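Local coordinates for protein probable N-acetyl-gamma-glutamyl-phosphate reductase, chloroplastic (Oryza sativa, PDB 2CVO) that probably catalyses the NADPH-dependent reduction of N-acetyl-glutamyl phosphate to N-acetyl-glutamate semialdehyde in arginine biosynthesis, working as a homotetramer, at residues 40-45 against 342-347; 47-52 against 349-354; 289-294 against 358-363. One frame throughout, in Å; residues are numbered along the deposited sequence.

In the fold
Contacts 1 and 2 illustrate how one helix, 336-351, can serve two neighbouring elements of a Rossmann-type domain: helix 34-43 meets its middle, strand 49-55 its end. Their centres lie about 8 Å apart, and Leu43 and Leu347 of contact 1 pack on Phe49 of contact 2. Contact 1 is buried and wholly aliphatic; contact 2, nearer the surface, adds an aromatic ring and a glutamine amide. Contact 3, its centre about 13 Å from that of contact 1, joins the turn before strand 293-295 to irregular segment 358-363, mixing ring edge, carbonyl and polar side chains. Contacts 1 and 3 touch the second subunit; within the chain, Arg41 makes a cation-pi interaction with Tyr361.

Contact 1: 40-45 against 342-347; sequences VRLLAN and QAVQNL
The beta-alpha-beta crossover that opens the Rossmann-type nucleotide-binding domain sends strand 24-29 through helix 34-43 into strand 49-55, and the last turn of that helix sets Leu42 and Leu43 against Val344 of helix 336-351. The interface is small, burying 108 Å² between the two segments, and it is purely aliphatic: no hydrogen bond crosses it. The closest CA atoms, those of Leu42 and Val344, are 8.0 Å apart, which leaves the gap to be bridged by methyl groups.

Val344 supplies the central one. Its CG1 is anti to the backbone N (chi1 175°), which leaves CG2 as the branch that reaches both leucines. Leu42 leaves its backbone toward the partner helix, whereas Leu43 starts off to the flank and leans in only at its tip. Leu43 is shared, since it also packs on Phe49 and Ile51 of strand 49-55 and on Phe94 of strand 92-94. The polar side chains of Gln342, Gln345 and Asn346 bond to other partners, among them Thr152 and Lys337. Across the interface itself, Leu42 CD1 lies 4.0 Å from Val344 CG2, and Leu43 CD2 lies 4.3 Å from the same methyl carbon.

Contact 2: 47-52 against 349-354; sequences PQFRIK and LMMGLP
Phe49 at the start of strand 49-55 brings the end of its ring against Met351 and Leu353, which straddle the point where helix 336-351 gives way to loop. This is the tight part of the contact. The ring comes from one direction and the leucine from the other, and they meet where Phe49 CE1 lies 3.5 Å from Leu353 CD1. Met351 CG approaches the same corner of the ring, 4.1 Å from Phe49 CZ. The touching atom is this methylene carbon; the bend at chi2 carries the sulfur off to another side. Both partners sit obliquely to the ring, which is further enclosed by stacking with His46 and by Leu347 and Val24.

The looser side belongs to Gln48, which is partly exposed. Its chain folds at chi2 (93°) and lays the amide beside Leu353, with Gln48 NE2 3.7 Å from Leu353 CD1. That is packing of an amide on a methyl, without a hydrogen bond.

Between Met351 and Leu353 lies Gly352, whose backbone angles (phi 82°, psi 17°) would press a beta carbon into the carbonyl O of Met351, which calls for glycine. Of its two bonds back into the last turn, one runs from Gly352 N to Leu349 O at 3.3 Å. The turn brings Leu353 round to face the strand. The contact thus joins strand 49-55, outermost within this chain in the parallel Rossmann sheet, to a helix C-terminus closed by a Schellman motif.

Contact 3: 289-294 against 358-363; sequences GEEFVK and GLQYQP
Phe292 and Leu359 carry the apolar part of this contact, their side chains crossing at about a right angle. The far end of the ring does the work: Phe292 CZ packs 3.6 Å from Leu359 CB. The leucine carbonyl lies at the ring's edge, near its plane, with Leu359 O 3.2 Å from Phe292 CE1. An oxygen set against the weakly positive hydrogen rim of an aromatic ring is a favourable pairing. One face of the ring is covered from its own segment, for Glu291 CG stands 4.2 Å above the plane of the Phe292 ring, over its centre. Replacing Phe292 with an alanine would probably open a gap beside Leu359 CB and leave Glu291 CG without the face it rests on.

The polar pairing is looser. Glu291 is fully extended (chi1 179°, chi2 172°), which carries its carboxylate out to Gln360, yet Glu291 OE1 stops 4.0 Å from Gln360 NE2, too far for a hydrogen bond, and the carboxylate and amide planes are turned 71° apart. The firmer partner of Glu291 is Asn356, whose ND2 bonds to OE2.

Within segment 358-363, Gln362 NE2 donates to Gln360 O at 3.2 Å, from well above the carbonyl plane, and Tyr312 OH gives that amide a second partner.

In the fold, Phe292 packs on Gln345 of helix 336-351 and Glu153 of helix 152-161 just before strand 293-295 begins, while Leu359 lies against Val344 and Asn348 of helix 336-351.

Contact 1: 40-45 against 342-347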
ATOM      1  N   VAL A  40     -17.039  10.633  15.982  1.00 10.04           N
ATOM      2  CA  VAL A  40     -18.340  10.521  15.330  1.00  6.85           C
ATOM      3  C   VAL A  40     -18.642   9.054  15.032  1.00  7.87           C
ATOM      4  O   VAL A  40     -19.715   8.549  15.362  1.00  8.58           O
ATOM      5  CB  VAL A  40     -18.371  11.341  14.015  1.00  7.93           C
ATOM      6  CG1 VAL A  40     -19.654  11.058  13.240  1.00  6.95           C
ATOM      7  CG2 VAL A  40     -18.277  12.836  14.338  1.00  5.32           C
ATOM      8  N   ARG A  41     -17.693   8.360  14.414  1.00  7.34           N
ATOM      9  CA  ARG A  41     -17.899   6.952  14.093  1.00  7.85           C
ATOM     10  C   ARG A  41     -18.227   6.132  15.345  1.00  8.53           C
ATOM     11  O   ARG A  41     -19.141   5.297  15.339  1.00  9.13           O
ATOM     12  CB  ARG A  41     -16.657   6.375  13.409  1.00  7.75           C
ATOM     13  CG  ARG A  41     -16.820   4.932  12.953  1.00  9.56           C
ATOM     14  CD  ARG A  41     -15.552   4.419  12.294  1.00 10.46           C
ATOM     15  NE  ARG A  41     -14.439   4.296  13.233  1.00  9.91           N
ATOM     16  CZ  ARG A  41     -14.276   3.279  14.074  1.00 12.07           C
ATOM     17  NH1 ARG A  41     -15.152   2.286  14.101  1.00 12.36           N
ATOM     18  NH2 ARG A  41     -13.226   3.249  14.883  1.00 14.48           N
ATOM     19  N   LEU A  42     -17.493   6.373  16.423  1.00  7.90           N
ATOM     20  CA  LEU A  42     -17.726   5.628  17.653  1.00  9.80           C
ATOM     21  C   LEU A  42     -19.058   5.950  18.326  1.00 11.32           C
ATOM     22  O   LEU A  42     -19.772   5.043  18.756  1.00 13.21           O
ATOM     23  CB  LEU A  42     -16.577   5.857  18.639  1.00  7.34           C
ATOM     24  CG  LEU A  42     -15.194   5.373  18.183  1.00  7.73           C
ATOM     25  CD1 LEU A  42     -14.171   5.679  19.267  1.00  6.67           C
ATOM     26  CD2 LEU A  42     -15.230   3.878  17.893  1.00  7.98           C
ATOM     27  N   LEU A  43     -19.406   7.228  18.416  1.00 10.74           N
ATOM     28  CA  LEU A  43     -20.657   7.588  19.068  1.00 12.72           C
ATOM     29  C   LEU A  43     -21.904   7.141  18.304  1.00 14.51           C
ATOM     30  O   LEU A  43     -22.964   6.959  18.901  1.00 14.30           O
ATOM     31  CB  LEU A  43     -20.705   9.095  19.346  1.00 12.12           C
ATOM     32  CG  LEU A  43     -19.639   9.607  20.324  1.00 13.61           C
ATOM     33  CD1 LEU A  43     -19.948  11.049  20.725  1.00 11.83           C
ATOM     34  CD2 LEU A  43     -19.591   8.711  21.556  1.00 14.55           C
ATOM     35  N   ALA A  44     -21.789   6.955  16.993  1.00 15.04           N
ATOM     36  CA  ALA A  44     -22.934   6.494  16.212  1.00 17.37           C
ATOM     37  C   ALA A  44     -23.249   5.078  16.681  1.00 19.31           C
ATOM     38  O   ALA A  44     -24.327   4.543  16.432  1.00 20.16           O
ATOM     39  CB  ALA A  44     -22.599   6.487  14.730  1.00 17.02           C
ATOM     40  N   ASN A  45     -22.286   4.479  17.367  1.00 21.57           N
ATOM     41  CA  ASN A  45     -22.428   3.126  17.883  1.00 23.62           C
ATOM     42  C   ASN A  45     -22.840   3.182  19.354  1.00 22.53           C
ATOM     43  O   ASN A  45     -23.198   2.166  19.954  1.00 21.69           O
ATOM     44  CB  ASN A  45     -21.091   2.388  17.757  1.00 26.84           C
ATOM     45  CG  ASN A  45     -21.185   0.925  18.155  1.00 30.83           C
ATOM     46  OD1 ASN A  45     -20.167   0.265  18.370  1.00 35.06           O
ATOM     47  ND2 ASN A  45     -22.406   0.407  18.242  1.00 31.78           N
ATOM     48  N   GLN A 342     -10.223   5.312  23.679  1.00  7.17           N
ATOM     49  CA  GLN A 342      -9.959   5.397  25.112  1.00  6.59           C
ATOM     50  C   GLN A 342     -10.650   6.618  25.693  1.00  6.70           C
ATOM     51  O   GLN A 342     -11.029   6.627  26.863  1.00  6.55           O
ATOM     52  CB  GLN A 342      -8.454   5.471  25.379  1.00  4.67           C
ATOM     53  CG  GLN A 342      -8.090   5.669  26.845  1.00  5.18           C
ATOM     54  CD  GLN A 342      -6.725   5.104  27.180  1.00  7.66           C
ATOM     55  OE1 GLN A 342      -6.618   4.089  27.872  1.00  8.21           O
ATOM     56  NE2 GLN A 342      -5.671   5.745  26.675  1.00  6.18           N
ATOM     57  N   ALA A 343     -10.811   7.653  24.874  1.00  5.83           N
ATOM     58  CA  ALA A 343     -11.477   8.860  25.329  1.00  6.74           C
ATOM     59  C   ALA A 343     -12.913   8.480  25.660  1.00  7.27           C
ATOM     60  O   ALA A 343     -13.447   8.881  26.694  1.00  7.16           O
ATOM     61  CB  ALA A 343     -11.442   9.926  24.246  1.00  5.84           C
ATOM     62  N   VAL A 344     -13.525   7.689  24.782  1.00  7.98           N
ATOM     63  CA  VAL A 344     -14.900   7.237  24.978  1.00  8.01           C
ATOM     64  C   VAL A 344     -14.978   6.264  26.151  1.00  9.58           C
ATOM     65  O   VAL A 344     -15.946   6.267  26.913  1.00  9.27           O
ATOM     66  CB  VAL A 344     -15.454   6.534  23.712  1.00  6.86           C
ATOM     67  CG1 VAL A 344     -16.844   5.963  23.995  1.00  5.40           C
ATOM     68  CG2 VAL A 344     -15.530   7.525  22.560  1.00  5.19           C
ATOM     69  N   GLN A 345     -13.955   5.424  26.289  1.00 10.62           N
ATOM     70  CA  GLN A 345     -13.918   4.457  27.378  1.00 10.36           C
ATOM     71  C   GLN A 345     -13.932   5.232  28.693  1.00 10.17           C
ATOM     72  O   GLN A 345     -14.600   4.849  29.652  1.00  8.96           O
ATOM     73  CB  GLN A 345     -12.644   3.615  27.291  1.00 10.27           C
ATOM     74  CG  GLN A 345     -12.690   2.314  28.076  1.00  9.28           C
ATOM     75  CD  GLN A 345     -11.358   1.579  28.044  1.00 11.22           C
ATOM     76  OE1 GLN A 345     -10.588   1.710  27.090  1.00  9.63           O
ATOM     77  NE2 GLN A 345     -11.089   0.791  29.079  1.00  7.26           N
ATOM     78  N   ASN A 346     -13.196   6.337  28.724  1.00 10.41           N
ATOM     79  CA  ASN A 346     -13.123   7.160  29.921  1.00 11.20           C
ATOM     80  C   ASN A 346     -14.433   7.875  30.233  1.00 11.88           C
ATOM     81  O   ASN A 346     -14.843   7.938  31.393  1.00 13.25           O
ATOM     82  CB  ASN A 346     -11.978   8.168  29.798  1.00  9.58           C
ATOM     83  CG  ASN A 346     -10.621   7.502  29.854  1.00 10.57           C
ATOM     84  OD1 ASN A 346     -10.407   6.575  30.638  1.00 10.29           O
ATOM     85  ND2 ASN A 346      -9.691   7.972  29.032  1.00  8.06           N
ATOM     86  N   LEU A 347     -15.098   8.404  29.209  1.00 10.92           N
ATOM     87  CA  LEU A 347     -16.365   9.090  29.432  1.00 12.97           C
ATOM     88  C   LEU A 347     -17.426   8.112  29.930  1.00 12.37           C
ATOM     89  O   LEU A 347     -18.271   8.479  30.745  1.00 13.50           O
ATOM     90  CB  LEU A 347     -16.860   9.784  28.157  1.00 11.38           C
ATOM     91  CG  LEU A 347     -18.111  10.651  28.380  1.00 14.60           C
ATOM     92  CD1 LEU A 347     -17.825  11.646  29.492  1.00 11.02           C
ATOM     93  CD2 LEU A 347     -18.512  11.388  27.097  1.00 10.29           C
TER

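Contact 2: 47-52 against 349-354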
ATOM      1  N   PRO A  47     -25.317   3.841  22.227  1.00 20.40           N
ATOM      2  CA  PRO A  47     -26.748   3.961  22.534  1.00 21.56           C
ATOM      3  C   PRO A  47     -27.174   5.136  23.423  1.00 22.44           C
ATOM      4  O   PRO A  47     -28.358   5.472  23.476  1.00 23.61           O
ATOM      5  CB  PRO A  47     -27.086   2.598  23.145  1.00 21.89           C
ATOM      6  CG  PRO A  47     -25.788   2.155  23.749  1.00 22.21           C
ATOM      7  CD  PRO A  47     -24.787   2.547  22.692  1.00 20.02           C
ATOM      8  N   GLN A  48     -26.227   5.765  24.116  1.00 22.11           N
ATOM      9  CA  GLN A  48     -26.566   6.905  24.964  1.00 22.26           C
ATOM     10  C   GLN A  48     -25.899   8.201  24.526  1.00 22.21           C
ATOM     11  O   GLN A  48     -26.555   9.239  24.451  1.00 21.10           O
ATOM     12  CB  GLN A  48     -26.218   6.629  26.436  1.00 24.24           C
ATOM     13  CG  GLN A  48     -27.193   5.693  27.148  1.00 26.82           C
ATOM     14  CD  GLN A  48     -26.771   4.237  27.097  1.00 28.90           C
ATOM     15  OE1 GLN A  48     -27.578   3.339  27.338  1.00 30.54           O
ATOM     16  NE2 GLN A  48     -25.498   3.997  26.800  1.00 28.86           N
ATOM     17  N   PHE A  49     -24.600   8.148  24.244  1.00 22.71           N
ATOM     18  CA  PHE A  49     -23.867   9.338  23.818  1.00 24.34           C
ATOM     19  C   PHE A  49     -24.393   9.825  22.472  1.00 25.28           C
ATOM     20  O   PHE A  49     -24.449   9.064  21.507  1.00 26.65           O
ATOM     21  CB  PHE A  49     -22.367   9.036  23.705  1.00 24.42           C
ATOM     22  CG  PHE A  49     -21.687   8.773  25.026  1.00 25.29           C
ATOM     23  CD1 PHE A  49     -22.420   8.683  26.209  1.00 24.67           C
ATOM     24  CD2 PHE A  49     -20.305   8.609  25.084  1.00 25.05           C
ATOM     25  CE1 PHE A  49     -21.788   8.434  27.429  1.00 24.97           C
ATOM     26  CE2 PHE A  49     -19.662   8.360  26.296  1.00 25.08           C
ATOM     27  CZ  PHE A  49     -20.405   8.272  27.471  1.00 25.59           C
ATOM     28  N   ARG A  50     -24.777  11.095  22.413  1.00 26.31           N
ATOM     29  CA  ARG A  50     -25.306  11.685  21.187  1.00 27.79           C
ATOM     30  C   ARG A  50     -24.723  13.073  20.969  1.00 26.29           C
ATOM     31  O   ARG A  50     -24.905  13.964  21.793  1.00 26.49           O
ATOM     32  CB  ARG A  50     -26.836  11.762  21.256  1.00 31.44           C
ATOM     33  CG  ARG A  50     -27.555  10.770  20.341  1.00 35.66           C
ATOM     34  CD  ARG A  50     -27.859  11.385  18.975  1.00 39.79           C
ATOM     35  NE  ARG A  50     -29.036  12.253  19.023  1.00 44.47           N
ATOM     36  CZ  ARG A  50     -29.421  13.063  18.040  1.00 46.43           C
ATOM     37  NH1 ARG A  50     -28.723  13.133  16.912  1.00 47.38           N
ATOM     38  NH2 ARG A  50     -30.511  13.807  18.182  1.00 47.26           N
ATOM     39  N   ILE A  51     -24.019  13.247  19.855  1.00 25.34           N
ATOM     40  CA  ILE A  51     -23.401  14.525  19.527  1.00 24.77           C
ATOM     41  C   ILE A  51     -24.441  15.607  19.258  1.00 25.17           C
ATOM     42  O   ILE A  51     -25.341  15.430  18.441  1.00 23.72           O
ATOM     43  CB  ILE A  51     -22.489  14.398  18.288  1.00 24.43           C
ATOM     44  CG1 ILE A  51     -21.360  13.404  18.578  1.00 25.14           C
ATOM     45  CG2 ILE A  51     -21.917  15.762  17.920  1.00 23.66           C
ATOM     46  CD1 ILE A  51     -20.474  13.111  17.386  1.00 24.42           C
ATOM     47  N   LYS A  52     -24.306  16.733  19.952  1.00 26.52           N
ATOM     48  CA  LYS A  52     -25.227  17.848  19.783  1.00 26.93           C
ATOM     49  C   LYS A  52     -24.506  19.110  19.324  1.00 26.12           C
ATOM     50  O   LYS A  52     -25.126  20.018  18.770  1.00 25.63           O
ATOM     51  CB  LYS A  52     -25.978  18.120  21.089  1.00 28.61           C
ATOM     52  CG  LYS A  52     -27.089  17.123  21.381  1.00 30.05           C
ATOM     53  CD  LYS A  52     -28.117  17.107  20.252  1.00 32.34           C
ATOM     54  CE  LYS A  52     -29.347  16.294  20.624  1.00 32.39           C
ATOM     55  NZ  LYS A  52     -28.987  14.905  21.020  1.00 34.34           N
ATOM     56  N   LEU A 349     -16.949   5.518  31.819  1.00 13.12           N
ATOM     57  CA  LEU A 349     -16.617   5.349  33.226  1.00 14.90           C
ATOM     58  C   LEU A 349     -17.068   6.552  34.057  1.00 15.18           C
ATOM     59  O   LEU A 349     -17.643   6.398  35.137  1.00 15.79           O
ATOM     60  CB  LEU A 349     -15.106   5.149  33.371  1.00 13.41           C
ATOM     61  CG  LEU A 349     -14.548   5.004  34.784  1.00 15.70           C
ATOM     62  CD1 LEU A 349     -15.164   3.783  35.458  1.00 13.81           C
ATOM     63  CD2 LEU A 349     -13.024   4.876  34.717  1.00 14.16           C
ATOM     64  N   MET A 350     -16.805   7.748  33.544  1.00 15.74           N
ATOM     65  CA  MET A 350     -17.172   8.983  34.227  1.00 16.16           C
ATOM     66  C   MET A 350     -18.687   9.172  34.329  1.00 17.69           C
ATOM     67  O   MET A 350     -19.174   9.774  35.286  1.00 18.28           O
ATOM     68  CB  MET A 350     -16.554  10.177  33.494  1.00 14.86           C
ATOM     69  CG  MET A 350     -15.030  10.173  33.494  1.00 13.64           C
ATOM     70  SD  MET A 350     -14.324  11.141  32.149  1.00 13.64           S
ATOM     71  CE  MET A 350     -14.460  12.815  32.807  1.00 12.99           C
ATOM     72  N   MET A 351     -19.424   8.660  33.345  1.00 17.50           N
ATOM     73  CA  MET A 351     -20.879   8.787  33.332  1.00 17.87           C
ATOM     74  C   MET A 351     -21.589   7.626  34.023  1.00 17.67           C
ATOM     75  O   MET A 351     -22.814   7.607  34.103  1.00 18.02           O
ATOM     76  CB  MET A 351     -21.397   8.897  31.893  1.00 19.04           C
ATOM     77  CG  MET A 351     -20.828  10.054  31.089  1.00 21.64           C
ATOM     78  SD  MET A 351     -21.047  11.659  31.868  1.00 27.06           S
ATOM     79  CE  MET A 351     -22.817  11.884  31.708  1.00 27.37           C
ATOM     80  N   GLY A 352     -20.824   6.655  34.513  1.00 17.07           N
ATOM     81  CA  GLY A 352     -21.432   5.519  35.187  1.00 16.49           C
ATOM     82  C   GLY A 352     -21.942   4.443  34.244  1.00 17.75           C
ATOM     83  O   GLY A 352     -22.744   3.594  34.632  1.00 17.41           O
ATOM     84  N   LEU A 353     -21.478   4.465  32.999  1.00 17.20           N
ATOM     85  CA  LEU A 353     -21.910   3.468  32.027  1.00 17.45           C
ATOM     86  C   LEU A 353     -20.851   2.393  31.877  1.00 15.97           C
ATOM     87  O   LEU A 353     -19.682   2.616  32.182  1.00 16.20           O
ATOM     88  CB  LEU A 353     -22.153   4.119  30.662  1.00 16.79           C
ATOM     89  CG  LEU A 353     -23.199   5.233  30.584  1.00 17.92           C
ATOM     90  CD1 LEU A 353     -23.294   5.730  29.155  1.00 17.01           C
ATOM     91  CD2 LEU A 353     -24.550   4.708  31.056  1.00 18.50           C
ATOM     92  N   PRO A 354     -21.250   1.198  31.425  1.00 16.01           N
ATOM     93  CA  PRO A 354     -20.254   0.138  31.257  1.00 15.26           C
ATOM     94  C   PRO A 354     -19.180   0.673  30.314  1.00 14.80           C
ATOM     95  O   PRO A 354     -19.493   1.362  29.340  1.00 14.25           O
ATOM     96  CB  PRO A 354     -21.068  -0.994  30.643  1.00 16.19           C
ATOM     97  CG  PRO A 354     -22.413  -0.807  31.290  1.00 15.20           C
ATOM     98  CD  PRO A 354     -22.611   0.692  31.181  1.00 15.54           C
TER

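Contact 3: 289-294 against 358-363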
ATOM      1  N   GLY A 289      -9.188  -9.752  33.895  1.00 15.59           N
ATOM      2  CA  GLY A 289     -10.551  -9.255  33.889  1.00 17.75           C
ATOM      3  C   GLY A 289     -10.718  -7.954  33.124  1.00 18.28           C
ATOM      4  O   GLY A 289     -11.693  -7.228  33.333  1.00 18.54           O
ATOM      5  N   GLU A 290      -9.772  -7.655  32.238  1.00 15.51           N
ATOM      6  CA  GLU A 290      -9.824  -6.422  31.454  1.00 15.96           C
ATOM      7  C   GLU A 290     -10.198  -6.709  30.010  1.00 15.81           C
ATOM      8  O   GLU A 290      -9.433  -7.324  29.270  1.00 15.86           O
ATOM      9  CB  GLU A 290      -8.474  -5.708  31.501  1.00 13.97           C
ATOM     10  CG  GLU A 290      -8.112  -5.123  32.863  1.00 14.57           C
ATOM     11  CD  GLU A 290      -9.048  -4.008  33.293  1.00 12.76           C
ATOM     12  OE1 GLU A 290      -9.757  -3.451  32.431  1.00 12.37           O
ATOM     13  OE2 GLU A 290      -9.064  -3.674  34.494  1.00 16.35           O
ATOM     14  N   GLU A 291     -11.371  -6.245  29.603  1.00 14.39           N
ATOM     15  CA  GLU A 291     -11.834  -6.489  28.248  1.00 15.41           C
ATOM     16  C   GLU A 291     -10.960  -5.915  27.137  1.00 13.51           C
ATOM     17  O   GLU A 291     -10.737  -6.576  26.123  1.00 13.87           O
ATOM     18  CB  GLU A 291     -13.264  -5.970  28.076  1.00 17.48           C
ATOM     19  CG  GLU A 291     -13.807  -6.167  26.664  1.00 17.56           C
ATOM     20  CD  GLU A 291     -15.282  -5.843  26.548  1.00 17.89           C
ATOM     21  OE1 GLU A 291     -15.834  -5.997  25.438  1.00 19.58           O
ATOM     22  OE2 GLU A 291     -15.891  -5.436  27.558  1.00 14.18           O
ATOM     23  N   PHE A 292     -10.452  -4.702  27.323  1.00 10.41           N
ATOM     24  CA  PHE A 292      -9.657  -4.070  26.278  1.00 10.23           C
ATOM     25  C   PHE A 292      -8.133  -4.234  26.306  1.00 10.23           C
ATOM     26  O   PHE A 292      -7.424  -3.664  25.474  1.00  9.45           O
ATOM     27  CB  PHE A 292     -10.047  -2.594  26.192  1.00  8.23           C
ATOM     28  CG  PHE A 292     -11.484  -2.386  25.788  1.00 10.09           C
ATOM     29  CD1 PHE A 292     -11.932  -2.802  24.537  1.00 10.72           C
ATOM     30  CD2 PHE A 292     -12.398  -1.813  26.667  1.00  9.02           C
ATOM     31  CE1 PHE A 292     -13.273  -2.650  24.164  1.00 12.75           C
ATOM     32  CE2 PHE A 292     -13.738  -1.656  26.305  1.00  9.59           C
ATOM     33  CZ  PHE A 292     -14.175  -2.075  25.053  1.00 11.09           C
ATOM     34  N   VAL A 293      -7.625  -5.015  27.250  1.00  8.07           N
ATOM     35  CA  VAL A 293      -6.188  -5.258  27.321  1.00  9.08           C
ATOM     36  C   VAL A 293      -6.019  -6.767  27.393  1.00  9.26           C
ATOM     37  O   VAL A 293      -6.257  -7.370  28.434  1.00 11.34           O
ATOM     38  CB  VAL A 293      -5.549  -4.606  28.567  1.00  6.46           C
ATOM     39  CG1 VAL A 293      -4.051  -4.867  28.571  1.00  6.62           C
ATOM     40  CG2 VAL A 293      -5.812  -3.110  28.567  1.00  5.52           C
ATOM     41  N   LYS A 294      -5.608  -7.374  26.285  1.00 11.22           N
ATOM     42  CA  LYS A 294      -5.455  -8.819  26.250  1.00 12.11           C
ATOM     43  C   LYS A 294      -4.050  -9.352  26.012  1.00 12.83           C
ATOM     44  O   LYS A 294      -3.324  -8.894  25.125  1.00 10.63           O
ATOM     45  CB  LYS A 294      -6.388  -9.415  25.198  1.00 13.92           C
ATOM     46  CG  LYS A 294      -6.401 -10.939  25.215  1.00 19.26           C
ATOM     47  CD  LYS A 294      -7.360 -11.508  24.184  1.00 19.85           C
ATOM     48  CE  LYS A 294      -7.410 -13.024  24.260  1.00 19.47           C
ATOM     49  NZ  LYS A 294      -7.879 -13.493  25.595  1.00 23.08           N
ATOM     50  N   GLY A 358     -20.594   0.984  23.282  1.00 11.42           N
ATOM     51  CA  GLY A 358     -20.247   1.562  21.995  1.00  9.42           C
ATOM     52  C   GLY A 358     -18.813   1.285  21.580  1.00  9.45           C
ATOM     53  O   GLY A 358     -18.297   1.923  20.666  1.00  7.38           O
ATOM     54  N   LEU A 359     -18.172   0.325  22.245  1.00  8.67           N
ATOM     55  CA  LEU A 359     -16.782  -0.013  21.951  1.00  8.80           C
ATOM     56  C   LEU A 359     -16.546  -1.502  21.719  1.00  8.91           C
ATOM     57  O   LEU A 359     -15.439  -1.995  21.938  1.00  7.12           O
ATOM     58  CB  LEU A 359     -15.886   0.458  23.101  1.00  6.10           C
ATOM     59  CG  LEU A 359     -15.909   1.958  23.382  1.00  9.10           C
ATOM     60  CD1 LEU A 359     -15.087   2.259  24.628  1.00  8.13           C
ATOM     61  CD2 LEU A 359     -15.361   2.709  22.178  1.00  6.93           C
ATOM     62  N   GLN A 360     -17.571  -2.219  21.272  1.00 10.74           N
ATOM     63  CA  GLN A 360     -17.426  -3.651  21.043  1.00 12.70           C
ATOM     64  C   GLN A 360     -17.186  -4.044  19.587  1.00 11.77           C
ATOM     65  O   GLN A 360     -17.239  -5.221  19.236  1.00 12.87           O
ATOM     66  CB  GLN A 360     -18.642  -4.382  21.609  1.00 13.37           C
ATOM     67  CG  GLN A 360     -18.722  -4.263  23.134  1.00 19.13           C
ATOM     68  CD  GLN A 360     -19.946  -4.934  23.728  1.00 20.21           C
ATOM     69  OE1 GLN A 360     -21.073  -4.459  23.568  1.00 22.49           O
ATOM     70  NE2 GLN A 360     -19.731  -6.049  24.413  1.00 23.12           N
ATOM     71  N   TYR A 361     -16.910  -3.049  18.751  1.00 12.40           N
ATOM     72  CA  TYR A 361     -16.625  -3.266  17.330  1.00 12.44           C
ATOM     73  C   TYR A 361     -15.393  -4.168  17.217  1.00 11.20           C
ATOM     74  O   TYR A 361     -14.336  -3.859  17.761  1.00  9.82           O
ATOM     75  CB  TYR A 361     -16.373  -1.899  16.670  1.00 14.84           C
ATOM     76  CG  TYR A 361     -15.990  -1.873  15.195  1.00 19.29           C
ATOM     77  CD1 TYR A 361     -14.693  -2.192  14.773  1.00 20.25           C
ATOM     78  CD2 TYR A 361     -16.900  -1.420  14.231  1.00 20.19           C
ATOM     79  CE1 TYR A 361     -14.306  -2.045  13.424  1.00 18.09           C
ATOM     80  CE2 TYR A 361     -16.530  -1.271  12.886  1.00 17.84           C
ATOM     81  CZ  TYR A 361     -15.231  -1.578  12.490  1.00 20.28           C
ATOM     82  OH  TYR A 361     -14.858  -1.368  11.176  1.00 15.52           O
ATOM     83  N   GLN A 362     -15.541  -5.303  16.538  1.00  9.93           N
ATOM     84  CA  GLN A 362     -14.421  -6.219  16.363  1.00  8.71           C
ATOM     85  C   GLN A 362     -13.511  -5.694  15.257  1.00  7.82           C
ATOM     86  O   GLN A 362     -13.959  -4.988  14.359  1.00  8.22           O
ATOM     87  CB  GLN A 362     -14.931  -7.623  16.038  1.00  8.25           C
ATOM     88  CG  GLN A 362     -15.635  -8.265  17.217  1.00  6.45           C
ATOM     89  CD  GLN A 362     -14.735  -8.350  18.432  1.00  6.18           C
ATOM     90  OE1 GLN A 362     -13.743  -9.071  18.426  1.00  7.77           O
ATOM     91  NE2 GLN A 362     -15.074  -7.601  19.480  1.00  5.80           N
ATOM     92  N   PRO A 363     -12.220  -6.043  15.305  1.00  8.14           N
ATOM     93  CA  PRO A 363     -11.258  -5.581  14.302  1.00  7.34           C
ATOM     94  C   PRO A 363     -11.661  -5.802  12.849  1.00  8.22           C
ATOM     95  O   PRO A 363     -12.186  -6.857  12.485  1.00  8.09           O
ATOM     96  CB  PRO A 363      -9.985  -6.338  14.673  1.00  6.33           C
ATOM     97  CG  PRO A 363     -10.131  -6.558  16.154  1.00  6.70           C
ATOM     98  CD  PRO A 363     -11.579  -6.973  16.251  1.00  7.13           C
TER